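GCN5-related N-acetyltransferase (Arthrobacter sp., PDB 2R1I) probably transfers an acetyl group from acetyl-coenzyme A to an amine of a still unidentified substrate, as GCN5-related N-acetyltransferases do. Local coordinates at residues F87-A98 with L125-E135. Sequence-based numbering, arbitrary orientation.
Sequences FRPNVWYPGPVA and LVRSRGGALLE. With EDO (1,2-ethanediol), chain E.
Glu-135 OE1 is gripped by both terminal nitrogens of Arg-88, with NH2 at 2.9 Å and NH1 at 3.0 Å from that one oxygen. The guanidinium meets it end-on: OE1 lies only 8° out of the guanidinium plane, whereas both nitrogens come from one face of the carboxylate. An extended Arg-88 chain beyond CG carries the charge across Val-97, whose CG1 also touches the carboxylate carbon CD of Glu-135 at 3.6 Å. The second carboxylate oxygen, OE2, is hydrogen-bonded to Tyr-167 OH of the second subunit, so the carboxylate links Arg-88 of strand 81-88 to that subunit. Shortening Glu-135 to alanine is likely to leave the buried Arg-88 guanidinium without this counter-charge and that tyrosine hydroxyl without this acceptor. Between strands 97-104 and 133-139, Ala-98 N donates to Leu-133 O (3.1 Å) and Glu-135 N to Ala-98 O (2.8 Å); one residue thus bonds both neighbours of its bridge partner Leu-134, the parallel-strand pattern. On the face bearing Ala-98 and Leu-134, Val-126 CG2 presses on Ala-98 CB at 3.5 Å, seating the helix end on the sheet. Arg-129 folds back through bends at chi2 and chi3 (-79° and -68°), laying its guanidinium over one face of the Phe-87 ring: CZ stands 4.0 Å from the ring centroid, a cation-pi stack, while NH1 is held by Glu-68 O. Gly-130, with positive phi, ends helix 109-128 in a Schellman motif and turns the chain toward strand 133-139; that strand's parallel pairing with 97-104, the helix between them in sequence, defines a beta-alpha-beta crossover of the GNAT fold.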
# COMPACT_ATOMS: atom_id res chain seq x y z
N PHE A 87 -5.58 -4.38 3.94
CA PHE A 87 -6.59 -3.31 3.86
C PHE A 87 -6.15 -2.12 4.65
O PHE A 87 -5.55 -2.25 5.73
CB PHE A 87 -7.88 -3.86 4.45
CG PHE A 87 -8.52 -4.93 3.62
CD1 PHE A 87 -8.11 -6.25 3.74
CD2 PHE A 87 -9.46 -4.59 2.67
CE1 PHE A 87 -8.69 -7.22 2.90
CE2 PHE A 87 -10.03 -5.51 1.86
CZ PHE A 87 -9.65 -6.85 1.98
N ARG A 88 -6.50 -0.93 4.17
CA ARG A 88 -6.17 0.30 4.87
C ARG A 88 -7.19 1.38 4.47
O ARG A 88 -7.78 1.32 3.38
CB ARG A 88 -4.76 0.75 4.51
CG ARG A 88 -4.60 1.31 3.11
CD ARG A 88 -3.16 1.51 2.66
NE ARG A 88 -3.11 2.25 1.41
CZ ARG A 88 -3.10 1.73 0.17
NH1 ARG A 88 -3.18 0.42 -0.05
NH2 ARG A 88 -3.00 2.55 -0.87
N PRO A 89 -7.36 2.39 5.33
CA PRO A 89 -8.25 3.48 4.89
C PRO A 89 -7.49 4.42 3.90
O PRO A 89 -6.26 4.39 3.83
CB PRO A 89 -8.53 4.23 6.18
CG PRO A 89 -7.91 3.51 7.29
CD PRO A 89 -6.87 2.61 6.71
N ASN A 90 -8.21 5.38 3.34
CA ASN A 90 -7.65 6.30 2.34
C ASN A 90 -8.51 7.56 2.36
O ASN A 90 -9.72 7.45 2.43
CB ASN A 90 -7.63 5.62 1.00
CG ASN A 90 -6.93 6.45 -0.09
OD1 ASN A 90 -7.56 7.35 -0.63
ND2 ASN A 90 -5.69 6.12 -0.42
N VAL A 91 -7.91 8.76 2.28
CA VAL A 91 -8.71 9.97 2.35
C VAL A 91 -9.70 10.14 1.20
O VAL A 91 -10.64 10.90 1.34
CB VAL A 91 -7.84 11.25 2.46
CG1 VAL A 91 -6.90 11.16 3.63
CG2 VAL A 91 -7.01 11.53 1.20
N TRP A 92 -9.50 9.44 0.08
CA TRP A 92 -10.32 9.68 -1.12
C TRP A 92 -11.48 8.71 -1.30
O TRP A 92 -12.27 8.88 -2.25
CB TRP A 92 -9.43 9.64 -2.39
CG TRP A 92 -8.27 10.60 -2.34
CD1 TRP A 92 -6.99 10.25 -2.31
CD2 TRP A 92 -8.30 12.05 -2.36
NE1 TRP A 92 -6.20 11.36 -2.29
CE2 TRP A 92 -6.96 12.47 -2.32
CE3 TRP A 92 -9.31 13.02 -2.43
CZ2 TRP A 92 -6.60 13.83 -2.32
CZ3 TRP A 92 -8.95 14.36 -2.42
CH2 TRP A 92 -7.60 14.75 -2.36
N TYR A 93 -11.60 7.69 -0.45
CA TYR A 93 -12.59 6.63 -0.65
C TYR A 93 -13.32 6.42 0.68
O TYR A 93 -12.72 6.57 1.76
CB TYR A 93 -11.92 5.30 -1.00
CG TYR A 93 -11.24 5.25 -2.35
CD1 TYR A 93 -9.88 5.59 -2.48
CD2 TYR A 93 -11.94 4.80 -3.48
CE1 TYR A 93 -9.26 5.56 -3.71
CE2 TYR A 93 -11.33 4.73 -4.71
CZ TYR A 93 -9.99 5.12 -4.83
OH TYR A 93 -9.41 5.04 -6.09
N PRO A 94 -14.62 6.07 0.61
CA PRO A 94 -15.32 5.68 1.81
C PRO A 94 -14.96 4.35 2.35
O PRO A 94 -15.04 4.16 3.55
CB PRO A 94 -16.79 5.69 1.38
CG PRO A 94 -16.77 5.45 -0.09
CD PRO A 94 -15.48 6.12 -0.56
N GLY A 95 -14.57 3.44 1.47
CA GLY A 95 -14.11 2.13 1.91
C GLY A 95 -12.61 1.96 1.88
O GLY A 95 -11.90 2.88 1.51
N PRO A 96 -12.14 0.79 2.27
CA PRO A 96 -10.69 0.55 2.32
C PRO A 96 -10.10 0.46 0.89
O PRO A 96 -10.82 0.20 -0.10
CB PRO A 96 -10.58 -0.82 3.00
CG PRO A 96 -11.83 -1.49 2.62
CD PRO A 96 -12.89 -0.41 2.63
N VAL A 97 -8.79 0.65 0.81
CA VAL A 97 -7.99 0.32 -0.34
C VAL A 97 -7.26 -0.98 0.03
O VAL A 97 -6.75 -1.12 1.15
CB VAL A 97 -6.99 1.40 -0.74
CG1 VAL A 97 -6.10 0.94 -1.93
CG2 VAL A 97 -7.77 2.69 -1.12
N ALA A 98 -7.25 -1.93 -0.92
CA ALA A 98 -6.61 -3.21 -0.69
C ALA A 98 -5.35 -3.35 -1.52
O ALA A 98 -5.26 -2.83 -2.65
CB ALA A 98 -7.57 -4.34 -1.01
N LEU A 125 -13.79 -10.50 -2.20
CA LEU A 125 -13.62 -10.15 -0.81
C LEU A 125 -13.42 -8.64 -0.62
O LEU A 125 -14.02 -8.07 0.26
CB LEU A 125 -12.49 -10.97 -0.21
CG LEU A 125 -12.43 -10.98 1.31
CD1 LEU A 125 -12.14 -12.36 1.83
CD2 LEU A 125 -11.37 -10.00 1.71
N VAL A 126 -12.61 -8.01 -1.47
CA VAL A 126 -12.44 -6.56 -1.43
C VAL A 126 -13.76 -5.82 -1.62
O VAL A 126 -14.10 -4.91 -0.84
CB VAL A 126 -11.32 -6.09 -2.44
CG1 VAL A 126 -11.25 -4.54 -2.49
CG2 VAL A 126 -9.95 -6.73 -2.10
N ARG A 127 -14.53 -6.22 -2.65
CA ARG A 127 -15.85 -5.64 -2.87
C ARG A 127 -16.74 -5.79 -1.64
O ARG A 127 -17.45 -4.85 -1.27
CB ARG A 127 -16.55 -6.30 -4.08
CG ARG A 127 -16.20 -5.69 -5.44
CD ARG A 127 -17.24 -6.08 -6.58
NE ARG A 127 -16.64 -5.87 -7.91
CZ ARG A 127 -15.95 -6.80 -8.59
NH1 ARG A 127 -15.79 -8.04 -8.11
NH2 ARG A 127 -15.45 -6.49 -9.79
N SER A 128 -16.72 -6.97 -1.02
CA SER A 128 -17.54 -7.25 0.15
C SER A 128 -17.23 -6.33 1.30
O SER A 128 -18.12 -6.02 2.09
CB SER A 128 -17.43 -8.72 0.62
OG SER A 128 -16.24 -9.03 1.38
N ARG A 129 -15.97 -5.89 1.37
CA ARG A 129 -15.52 -4.95 2.41
C ARG A 129 -15.82 -3.47 2.05
O ARG A 129 -15.42 -2.52 2.76
CB ARG A 129 -14.02 -5.11 2.63
CG ARG A 129 -13.56 -6.38 3.24
CD ARG A 129 -13.76 -6.40 4.74
NE ARG A 129 -12.87 -5.44 5.39
CZ ARG A 129 -11.66 -5.73 5.86
NH1 ARG A 129 -11.20 -6.96 5.73
NH2 ARG A 129 -10.92 -4.77 6.38
N GLY A 130 -16.44 -3.25 0.91
CA GLY A 130 -16.75 -1.92 0.45
C GLY A 130 -15.56 -1.26 -0.24
O GLY A 130 -15.57 -0.06 -0.41
N GLY A 131 -14.56 -2.05 -0.64
CA GLY A 131 -13.44 -1.55 -1.42
C GLY A 131 -13.67 -1.49 -2.92
O GLY A 131 -14.42 -2.32 -3.51
N ALA A 132 -13.10 -0.46 -3.52
CA ALA A 132 -13.24 -0.18 -4.94
C ALA A 132 -11.89 -0.16 -5.66
O ALA A 132 -11.83 0.18 -6.81
CB ALA A 132 -13.98 1.16 -5.16
N LEU A 133 -10.81 -0.54 -4.96
CA LEU A 133 -9.49 -0.51 -5.55
C LEU A 133 -8.63 -1.60 -4.94
O LEU A 133 -8.53 -1.74 -3.69
CB LEU A 133 -8.82 0.82 -5.32
CG LEU A 133 -7.50 1.14 -6.02
CD1 LEU A 133 -7.75 1.15 -7.50
CD2 LEU A 133 -6.97 2.49 -5.54
N LEU A 134 -8.04 -2.38 -5.86
CA LEU A 134 -7.01 -3.39 -5.51
C LEU A 134 -5.69 -3.07 -6.21
O LEU A 134 -5.66 -2.90 -7.46
CB LEU A 134 -7.51 -4.78 -5.90
CG LEU A 134 -6.60 -5.98 -5.55
CD1 LEU A 134 -6.30 -6.00 -4.06
CD2 LEU A 134 -7.30 -7.30 -6.06
N GLU A 135 -4.62 -2.98 -5.42
CA GLU A 135 -3.31 -2.58 -5.90
C GLU A 135 -2.33 -3.73 -5.81
O GLU A 135 -2.51 -4.65 -4.99
CB GLU A 135 -2.75 -1.40 -5.09
CG GLU A 135 -3.66 -0.20 -5.03
CD GLU A 135 -3.16 0.90 -4.09
OE1 GLU A 135 -2.64 0.60 -2.98
OE2 GLU A 135 -3.37 2.06 -4.46
C1 EDO E . -17.75 1.76 2.58
O1 EDO E . -17.87 1.89 1.14
C2 EDO E . -17.21 0.36 2.90
O2 EDO E . -16.75 0.17 4.24
O HOH W 1 -14.49 2.84 -1.47
O HOH W 2 -12.03 1.77 -2.06